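Local coordinates for putative lipoprotein (Bacteroides fragilis, PDB 4GBS), which is a predicted lipoprotein of the HmuY family that probably binds haem or a related ligand, although its precise function has not been established, at residues Ser29-Val34 with Tyr189-Tyr194; Val77-Gly82 with Asp136-Leu141. All coordinates share one frame; numbering follows the deposited sequence.

Contact 1: Ser29-Val34 with Tyr189-Tyr194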
ATOM      1  N   SER A  29       3.649 -16.560   2.355  1.00 89.61           N
ATOM      2  CA  SER A  29       3.559 -15.340   3.141  1.00 85.04           C
ATOM      3  C   SER A  29       4.881 -14.565   3.119  1.00 87.10           C
ATOM      4  O   SER A  29       5.899 -15.052   2.609  1.00 90.67           O
ATOM      5  CB  SER A  29       3.164 -15.672   4.582  1.00 88.20           C
ATOM      6  OG  SER A  29       4.191 -16.281   5.349  1.00 97.21           O
ATOM      7  N   GLY A  30       4.831 -13.357   3.664  1.00 77.62           N
ATOM      8  CA  GLY A  30       5.991 -12.494   3.779  1.00 76.34           C
ATOM      9  C   GLY A  30       5.666 -11.132   4.351  1.00 76.51           C
ATOM     10  O   GLY A  30       4.506 -10.834   4.675  1.00 73.09           O
ATOM     11  N   THR A  31       6.706 -10.284   4.439  1.00 72.40           N
ATOM     12  CA  THR A  31       6.625  -8.940   4.982  1.00 68.27           C
ATOM     13  C   THR A  31       7.420  -8.006   4.097  1.00 71.34           C
ATOM     14  O   THR A  31       8.572  -8.280   3.765  1.00 73.33           O
ATOM     15  CB  THR A  31       7.126  -8.935   6.430  1.00 70.97           C
ATOM     16  OG1 THR A  31       6.408  -9.928   7.171  1.00 76.39           O
ATOM     17  CG2 THR A  31       7.000  -7.577   7.102  1.00 62.16           C
ATOM     18  N   VAL A  32       6.789  -6.894   3.728  1.00 65.36           N
ATOM     19  CA  VAL A  32       7.375  -5.838   2.906  1.00 63.72           C
ATOM     20  C   VAL A  32       7.518  -4.583   3.765  1.00 65.14           C
ATOM     21  O   VAL A  32       6.575  -4.230   4.480  1.00 61.76           O
ATOM     22  CB  VAL A  32       6.529  -5.569   1.622  1.00 64.44           C
ATOM     23  CG1 VAL A  32       7.124  -4.450   0.769  1.00 63.24           C
ATOM     24  CG2 VAL A  32       6.363  -6.833   0.800  1.00 65.65           C
ATOM     25  N   ARG A  33       8.688  -3.912   3.677  1.00 62.60           N
ATOM     26  CA  ARG A  33       8.953  -2.645   4.355  1.00 61.82           C
ATOM     27  C   ARG A  33       9.501  -1.646   3.326  1.00 65.83           C
ATOM     28  O   ARG A  33      10.453  -1.954   2.609  1.00 68.07           O
ATOM     29  CB  ARG A  33       9.905  -2.827   5.557  1.00 65.59           C
ATOM     30  CG  ARG A  33      10.096  -1.562   6.404  1.00 71.65           C
ATOM     31  CD  ARG A  33      10.859  -1.833   7.702  1.00 80.75           C
ATOM     32  NE  ARG A  33      10.942  -0.627   8.537  1.00 90.02           N
ATOM     33  CZ  ARG A  33      11.999   0.180   8.611  1.00104.12           C
ATOM     34  NH1 ARG A  33      13.115  -0.114   7.954  1.00 93.08           N
ATOM     35  NH2 ARG A  33      11.962   1.263   9.382  1.00 87.44           N
ATOM     36  N   VAL A  34       8.858  -0.473   3.211  1.00 60.53           N
ATOM     37  CA  VAL A  34       9.289   0.553   2.261  1.00 60.62           C
ATOM     38  C   VAL A  34       9.365   1.918   2.941  1.00 63.46           C
ATOM     39  O   VAL A  34       8.596   2.208   3.861  1.00 62.18           O
ATOM     40  CB  VAL A  34       8.398   0.655   0.974  1.00 63.25           C
ATOM     41  CG1 VAL A  34       8.493  -0.604   0.110  1.00 64.17           C
ATOM     42  CG2 VAL A  34       6.947   1.003   1.285  1.00 59.81           C
ATOM     43  N   TYR A 189       7.276   5.284   7.024  1.00 60.06           N
ATOM     44  CA  TYR A 189       7.954   3.998   6.868  1.00 60.41           C
ATOM     45  C   TYR A 189       6.889   2.943   6.997  1.00 63.80           C
ATOM     46  O   TYR A 189       6.405   2.691   8.099  1.00 63.66           O
ATOM     47  CB  TYR A 189       9.103   3.830   7.866  1.00 63.20           C
ATOM     48  CG  TYR A 189      10.210   4.835   7.670  1.00 66.49           C
ATOM     49  CD1 TYR A 189      11.228   4.610   6.751  1.00 70.40           C
ATOM     50  CD2 TYR A 189      10.242   6.014   8.404  1.00 68.01           C
ATOM     51  CE1 TYR A 189      12.259   5.532   6.571  1.00 73.08           C
ATOM     52  CE2 TYR A 189      11.274   6.938   8.243  1.00 71.11           C
ATOM     53  CZ  TYR A 189      12.275   6.697   7.318  1.00 77.64           C
ATOM     54  OH  TYR A 189      13.265   7.629   7.128  1.00 79.35           O
HETATM   55  N   MSE A 190       6.465   2.381   5.849  1.00 58.60           N
HETATM   56  CA  MSE A 190       5.329   1.457   5.752  1.00 55.48           C
HETATM   57  C   MSE A 190       5.772  -0.020   5.752  1.00 60.13           C
HETATM   58  O   MSE A 190       6.559  -0.439   4.906  1.00 61.98           O
HETATM   59  CB  MSE A 190       4.547   1.769   4.457  1.00 54.61           C
HETATM   60  CG  MSE A 190       4.159   3.249   4.327  1.00 58.96           C
HETATM   61 SE   MSE A 190       2.977   3.882   5.730  0.75 65.00          SE
HETATM   62  CE  MSE A 190       1.369   3.134   5.099  1.00 60.23           C
ATOM     63  N   THR A 191       5.231  -0.802   6.686  1.00 55.79           N
ATOM     64  CA  THR A 191       5.486  -2.244   6.821  1.00 57.12           C
ATOM     65  C   THR A 191       4.168  -2.995   6.730  1.00 60.85           C
ATOM     66  O   THR A 191       3.254  -2.681   7.493  1.00 60.65           O
ATOM     67  CB  THR A 191       6.219  -2.581   8.145  1.00 62.30           C
ATOM     68  OG1 THR A 191       7.411  -1.814   8.261  1.00 64.96           O
ATOM     69  CG2 THR A 191       6.548  -4.060   8.280  1.00 57.76           C
ATOM     70  N   PHE A 192       4.060  -3.981   5.816  1.00 57.31           N
ATOM     71  CA  PHE A 192       2.845  -4.777   5.748  1.00 56.94           C
ATOM     72  C   PHE A 192       3.172  -6.272   5.596  1.00 62.92           C
ATOM     73  O   PHE A 192       4.201  -6.648   5.022  1.00 61.98           O
ATOM     74  CB  PHE A 192       1.914  -4.319   4.613  1.00 57.20           C
ATOM     75  CG  PHE A 192       2.405  -4.496   3.199  1.00 58.81           C
ATOM     76  CD1 PHE A 192       2.224  -5.707   2.526  1.00 63.38           C
ATOM     77  CD2 PHE A 192       2.985  -3.435   2.508  1.00 60.89           C
ATOM     78  CE1 PHE A 192       2.663  -5.871   1.210  1.00 64.82           C
ATOM     79  CE2 PHE A 192       3.411  -3.593   1.179  1.00 64.59           C
ATOM     80  CZ  PHE A 192       3.227  -4.804   0.534  1.00 63.97           C
ATOM     81  N   ASP A 193       2.280  -7.117   6.137  1.00 61.91           N
ATOM     82  CA  ASP A 193       2.340  -8.570   6.007  1.00 64.70           C
ATOM     83  C   ASP A 193       1.389  -8.985   4.917  1.00 69.49           C
ATOM     84  O   ASP A 193       0.347  -8.345   4.726  1.00 67.02           O
ATOM     85  CB  ASP A 193       2.023  -9.290   7.323  1.00 68.30           C
ATOM     86  CG  ASP A 193       3.024  -9.122   8.446  1.00 78.24           C
ATOM     87  OD1 ASP A 193       4.156  -8.680   8.170  1.00 76.17           O
ATOM     88  OD2 ASP A 193       2.676  -9.456   9.608  1.00 88.61           O
ATOM     89  N   TYR A 194       1.744 -10.036   4.178  1.00 69.39           N
ATOM     90  CA  TYR A 194       0.881 -10.471   3.087  1.00 68.61           C
ATOM     91  C   TYR A 194       0.778 -12.002   3.026  1.00 75.98           C
ATOM     92  O   TYR A 194       1.573 -12.718   3.622  1.00 78.98           O
ATOM     93  CB  TYR A 194       1.395  -9.919   1.726  1.00 67.51           C
ATOM     94  CG  TYR A 194       2.732 -10.489   1.293  1.00 69.43           C
ATOM     95  CD1 TYR A 194       2.807 -11.683   0.572  1.00 74.14           C
ATOM     96  CD2 TYR A 194       3.921  -9.828   1.583  1.00 68.34           C
ATOM     97  CE1 TYR A 194       4.035 -12.228   0.199  1.00 75.81           C
ATOM     98  CE2 TYR A 194       5.153 -10.346   1.181  1.00 71.16           C
ATOM     99  CZ  TYR A 194       5.208 -11.556   0.507  1.00 78.65           C
ATOM    100  OH  TYR A 194       6.428 -12.099   0.170  1.00 82.60           O
TER

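Contact 2: Val77-Gly82 with Asp136-Leu141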
ATOM      1  N   VAL A  77      -1.962   4.379  -1.919  1.00 49.33           N
ATOM      2  CA  VAL A  77      -1.761   3.143  -2.659  1.00 48.44           C
ATOM      3  C   VAL A  77      -2.422   3.258  -4.034  1.00 51.97           C
ATOM      4  O   VAL A  77      -3.529   3.782  -4.152  1.00 52.04           O
ATOM      5  CB  VAL A  77      -2.317   1.902  -1.873  1.00 50.82           C
ATOM      6  CG1 VAL A  77      -2.138   0.603  -2.666  1.00 50.71           C
ATOM      7  CG2 VAL A  77      -1.688   1.771  -0.492  1.00 49.67           C
ATOM      8  N   LYS A  78      -1.744   2.749  -5.058  1.00 48.82           N
ATOM      9  CA  LYS A  78      -2.306   2.578  -6.392  1.00 49.42           C
ATOM     10  C   LYS A  78      -2.022   1.135  -6.793  1.00 53.32           C
ATOM     11  O   LYS A  78      -1.073   0.522  -6.281  1.00 51.65           O
ATOM     12  CB  LYS A  78      -1.820   3.605  -7.440  1.00 51.62           C
ATOM     13  CG  LYS A  78      -0.394   3.451  -7.914  1.00 50.71           C
ATOM     14  CD  LYS A  78      -0.149   4.368  -9.108  1.00 51.64           C
ATOM     15  CE  LYS A  78       1.266   4.229  -9.608  1.00 51.02           C
ATOM     16  NZ  LYS A  78       1.485   5.075 -10.807  1.00 64.54           N
ATOM     17  N   THR A  79      -2.865   0.576  -7.658  1.00 50.47           N
ATOM     18  CA  THR A  79      -2.678  -0.797  -8.104  1.00 51.22           C
ATOM     19  C   THR A  79      -2.418  -0.761  -9.604  1.00 55.70           C
ATOM     20  O   THR A  79      -2.559   0.287 -10.237  1.00 54.16           O
ATOM     21  CB  THR A  79      -3.881  -1.688  -7.716  1.00 55.45           C
ATOM     22  OG1 THR A  79      -4.994  -1.365  -8.537  1.00 60.16           O
ATOM     23  CG2 THR A  79      -4.263  -1.572  -6.232  1.00 45.59           C
ATOM     24  N   ASN A  80      -1.999  -1.890 -10.165  1.00 54.83           N
ATOM     25  CA  ASN A  80      -1.739  -1.974 -11.593  1.00 56.84           C
ATOM     26  C   ASN A  80      -2.900  -2.689 -12.256  1.00 61.35           C
ATOM     27  O   ASN A  80      -2.799  -3.881 -12.531  1.00 62.33           O
ATOM     28  CB  ASN A  80      -0.406  -2.696 -11.831  1.00 59.40           C
ATOM     29  CG  ASN A  80       0.049  -2.640 -13.250  1.00 79.12           C
ATOM     30  OD1 ASN A  80      -0.454  -1.849 -14.062  1.00 71.97           O
ATOM     31  ND2 ASN A  80       1.058  -3.430 -13.557  1.00 73.05           N
ATOM     32  N   GLY A  81      -4.019  -1.983 -12.436  1.00 57.76           N
ATOM     33  CA  GLY A  81      -5.246  -2.575 -12.967  1.00 58.47           C
ATOM     34  C   GLY A  81      -5.901  -3.553 -11.997  1.00 63.63           C
ATOM     35  O   GLY A  81      -6.644  -4.440 -12.410  1.00 66.10           O
ATOM     36  N   GLY A  82      -5.607  -3.404 -10.712  1.00 59.56           N
ATOM     37  CA  GLY A  82      -6.118  -4.270  -9.656  1.00 60.74           C
ATOM     38  C   GLY A  82      -7.406  -3.768  -9.039  1.00 64.84           C
ATOM     39  O   GLY A  82      -7.914  -2.708  -9.420  1.00 64.12           O
ATOM     40  N   ASP A 136      -3.473   7.447 -10.783  1.00 54.70           N
ATOM     41  CA  ASP A 136      -4.371   6.406 -10.305  1.00 53.50           C
ATOM     42  C   ASP A 136      -4.249   6.341  -8.814  1.00 55.54           C
ATOM     43  O   ASP A 136      -3.172   6.632  -8.263  1.00 55.46           O
ATOM     44  CB  ASP A 136      -4.069   5.034 -10.936  1.00 55.49           C
ATOM     45  CG  ASP A 136      -4.671   4.778 -12.296  1.00 66.80           C
ATOM     46  OD1 ASP A 136      -5.558   5.545 -12.705  1.00 70.18           O
ATOM     47  OD2 ASP A 136      -4.362   3.731 -12.889  1.00 70.57           O
ATOM     48  N   PHE A 137      -5.331   5.967  -8.146  1.00 49.86           N
ATOM     49  CA  PHE A 137      -5.360   5.881  -6.701  1.00 47.25           C
ATOM     50  C   PHE A 137      -6.384   4.839  -6.268  1.00 53.48           C
ATOM     51  O   PHE A 137      -7.515   4.871  -6.766  1.00 55.49           O
ATOM     52  CB  PHE A 137      -5.687   7.268  -6.130  1.00 49.01           C
ATOM     53  CG  PHE A 137      -5.973   7.302  -4.645  1.00 49.74           C
ATOM     54  CD1 PHE A 137      -4.941   7.171  -3.718  1.00 50.84           C
ATOM     55  CD2 PHE A 137      -7.266   7.508  -4.175  1.00 51.05           C
ATOM     56  CE1 PHE A 137      -5.208   7.215  -2.347  1.00 51.10           C
ATOM     57  CE2 PHE A 137      -7.530   7.559  -2.803  1.00 53.77           C
ATOM     58  CZ  PHE A 137      -6.501   7.409  -1.899  1.00 50.69           C
ATOM     59  N   ASN A 138      -6.000   3.911  -5.364  1.00 49.02           N
ATOM     60  CA  ASN A 138      -6.961   2.941  -4.863  1.00 49.44           C
ATOM     61  C   ASN A 138      -7.502   3.439  -3.543  1.00 54.96           C
ATOM     62  O   ASN A 138      -6.767   3.425  -2.551  1.00 55.09           O
ATOM     63  CB  ASN A 138      -6.406   1.524  -4.727  1.00 46.63           C
ATOM     64  CG  ASN A 138      -7.547   0.525  -4.673  1.00 61.26           C
ATOM     65  OD1 ASN A 138      -8.162   0.303  -3.640  1.00 58.49           O
ATOM     66  ND2 ASN A 138      -7.952   0.007  -5.812  1.00 55.80           N
ATOM     67  N   PRO A 139      -8.766   3.918  -3.500  1.00 52.26           N
ATOM     68  CA  PRO A 139      -9.298   4.443  -2.229  1.00 52.71           C
ATOM     69  C   PRO A 139      -9.561   3.354  -1.192  1.00 59.01           C
ATOM     70  O   PRO A 139      -9.690   3.668  -0.009  1.00 60.00           O
ATOM     71  CB  PRO A 139     -10.617   5.107  -2.649  1.00 56.44           C
ATOM     72  CG  PRO A 139     -11.029   4.395  -3.909  1.00 61.27           C
ATOM     73  CD  PRO A 139      -9.755   4.032  -4.604  1.00 54.89           C
ATOM     74  N   GLU A 140      -9.663   2.092  -1.631  1.00 56.57           N
ATOM     75  CA  GLU A 140      -9.998   0.994  -0.744  1.00 58.56           C
ATOM     76  C   GLU A 140      -8.762   0.542   0.037  1.00 62.50           C
ATOM     77  O   GLU A 140      -8.852   0.456   1.257  1.00 62.79           O
ATOM     78  CB  GLU A 140     -10.621  -0.186  -1.526  1.00 61.60           C
ATOM     79  CG  GLU A 140     -11.327  -1.233  -0.664  1.00 70.38           C
ATOM     80  CD  GLU A 140     -12.670  -0.860  -0.065  1.00 83.09           C
ATOM     81  OE1 GLU A 140     -13.069   0.323  -0.163  1.00 77.86           O
ATOM     82  OE2 GLU A 140     -13.355  -1.771   0.454  1.00 73.53           O
ATOM     83  N   LEU A 141      -7.630   0.233  -0.638  1.00 57.38           N
ATOM     84  CA  LEU A 141      -6.441  -0.227   0.080  1.00 56.11           C
ATOM     85  C   LEU A 141      -5.861   0.908   0.913  1.00 60.58           C
ATOM     86  O   LEU A 141      -5.380   0.646   2.020  1.00 61.40           O
ATOM     87  CB  LEU A 141      -5.368  -0.800  -0.875  1.00 55.27           C
ATOM     88  CG  LEU A 141      -4.656  -2.113  -0.435  1.00 59.42           C
ATOM     89  CD1 LEU A 141      -3.921  -2.767  -1.602  1.00 58.87           C
ATOM     90  CD2 LEU A 141      -3.724  -1.914   0.756  1.00 57.92           C
TER
HETATM   91  O   HOH W   1      -2.503   1.935 -12.260  1.00 53.28           O

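Contact 1: Ser29-Val34 with Tyr189-Tyr194
Phe192 and Tyr194 both hold CG between the backbone N and the carbonyl carbon (chi1 66° and 67°), which tips their rings across the strand boundary onto Val32 and Gly30. The strands form an antiparallel pair within the large sheet of this HmuY-family fold; the N-to-C directions of the two short segments make an angle of 172°. Tyr194 lies flat against Gly30, whose CA is 3.8 Å from the ring centroid in a CH-pi contact; with no side chain at Gly30, the ring can rest directly on the backbone, an aromatic-glycine pairing across the strands. Val32 CB sits over one face of Phe192, 3.8 Å from the Phe192 ring centroid. Its CG2 branch reaches on to Tyr194 CE2 at 3.7 Å, so Val32 touches both rings, Phe192 over its face and Tyr194 through CE2. Val34 and Met190, a selenomethionine in the crystal, continue the same apolar face, where Ile72 of strand 70-73 touches Val34, Met190 and Phe192.

On the reverse face the chemistry is polar. Thr31 OG1 donates to Asp193 OD1 over 2.8 Å, approaching from above the carboxylate plane while the two side chains run alongside each other. The methyls Thr31 CG2 and Thr191 CG2 meet at 3.7 Å. The extended Arg33 chain passes Thr191, with CG 3.3 Å from OG1, and carries its guanidinium onward to a salt bridge with Glu13.

Backbone bonds at Gly30-Tyr194, Val32-Phe192 and Val34-Met190 fix the register, and Thr31-Asp193 and Arg33-Thr191 are the intervening non-hydrogen-bonded pairs. The bonding is weaker at the Gly30 end: Tyr194 N to Gly30 O measures 2.9 Å, whereas the weak return bond from Gly30 N to Tyr194 O stretches to 3.3 Å.

Contact 2: Val77-Gly82 with Asp136-Leu141
A single direct backbone hydrogen bond, Asn138 N to Val77 O at 2.8 Å and 168°, joins Val77, near the start of strand 76-79, to the residue that follows strand 131-137. With no second such bond, and with Lys78 and Phe137 as the closest CA pair, the two segments touch locally and do not pair along their length. The side chains of Val77, Lys78 and Thr79 each find a different partner around this bond. Val77 CG1 lies 4.0 Å from Leu141 CB, an apolar contact in which the two side chains meet at a slant. Lys78 CB packs on the backbone carbonyl of Asp136, 3.4 Å from its O, while the extended remainder of the chain leads off to a salt bridge with Asp64 and a cation-pi contact with Trp42. Thr79 turns its methyl CG2 toward the amide of Asn138, 4.0 Å from ND2.

With CG anti to the backbone N (chi1 -161°), the amide of Asn138 lies beside Thr79, and OD1 is gripped by its own chain: Leu141 N donates at 3.0 Å and 162°, and Glu140 N adds a weak bond. The three-residue spacing makes this an Asx motif, which shapes the turn that carries Leu141 back toward Val77. A water supplies a further bridge, donating to Thr79 O at 2.6 Å and to Asp136 OD2 at 2.7 Å.

Asp109 of strand 107-112 ties both sides together, because its OD1 is hydrogen-bonded to Thr79 OG1 and to Asn138 ND2. Val84 of strand 83-86 touches Thr79, Asn138 and Leu141, so strand 76-79, one of the two outer strands of the four-stranded sheet, is set against strands of the larger sheet, with Leu165 and Tyr163 of strand 163-166 alongside.

From the N terminus, strand 29-35 follows strand 19-24; 154 residues separate segment 29-34 from 189-194, which closes contact 1. Contact 2 lies wholly inside that long loop: 77-82 is joined by 136-141 after 53 residues, so the two closures nest and do not cross. Contact 1 is made within the nine-stranded sheet, whereas contact 2 brings the edge of the four-stranded sheet to strand 131-137 near the other end of the larger one. Their centres are about 17 Å apart, on opposite sides of the chain's centre. Strand 70-73 links them, since its Ile72 touches contact 1 while Ala71 bonds to Lys78.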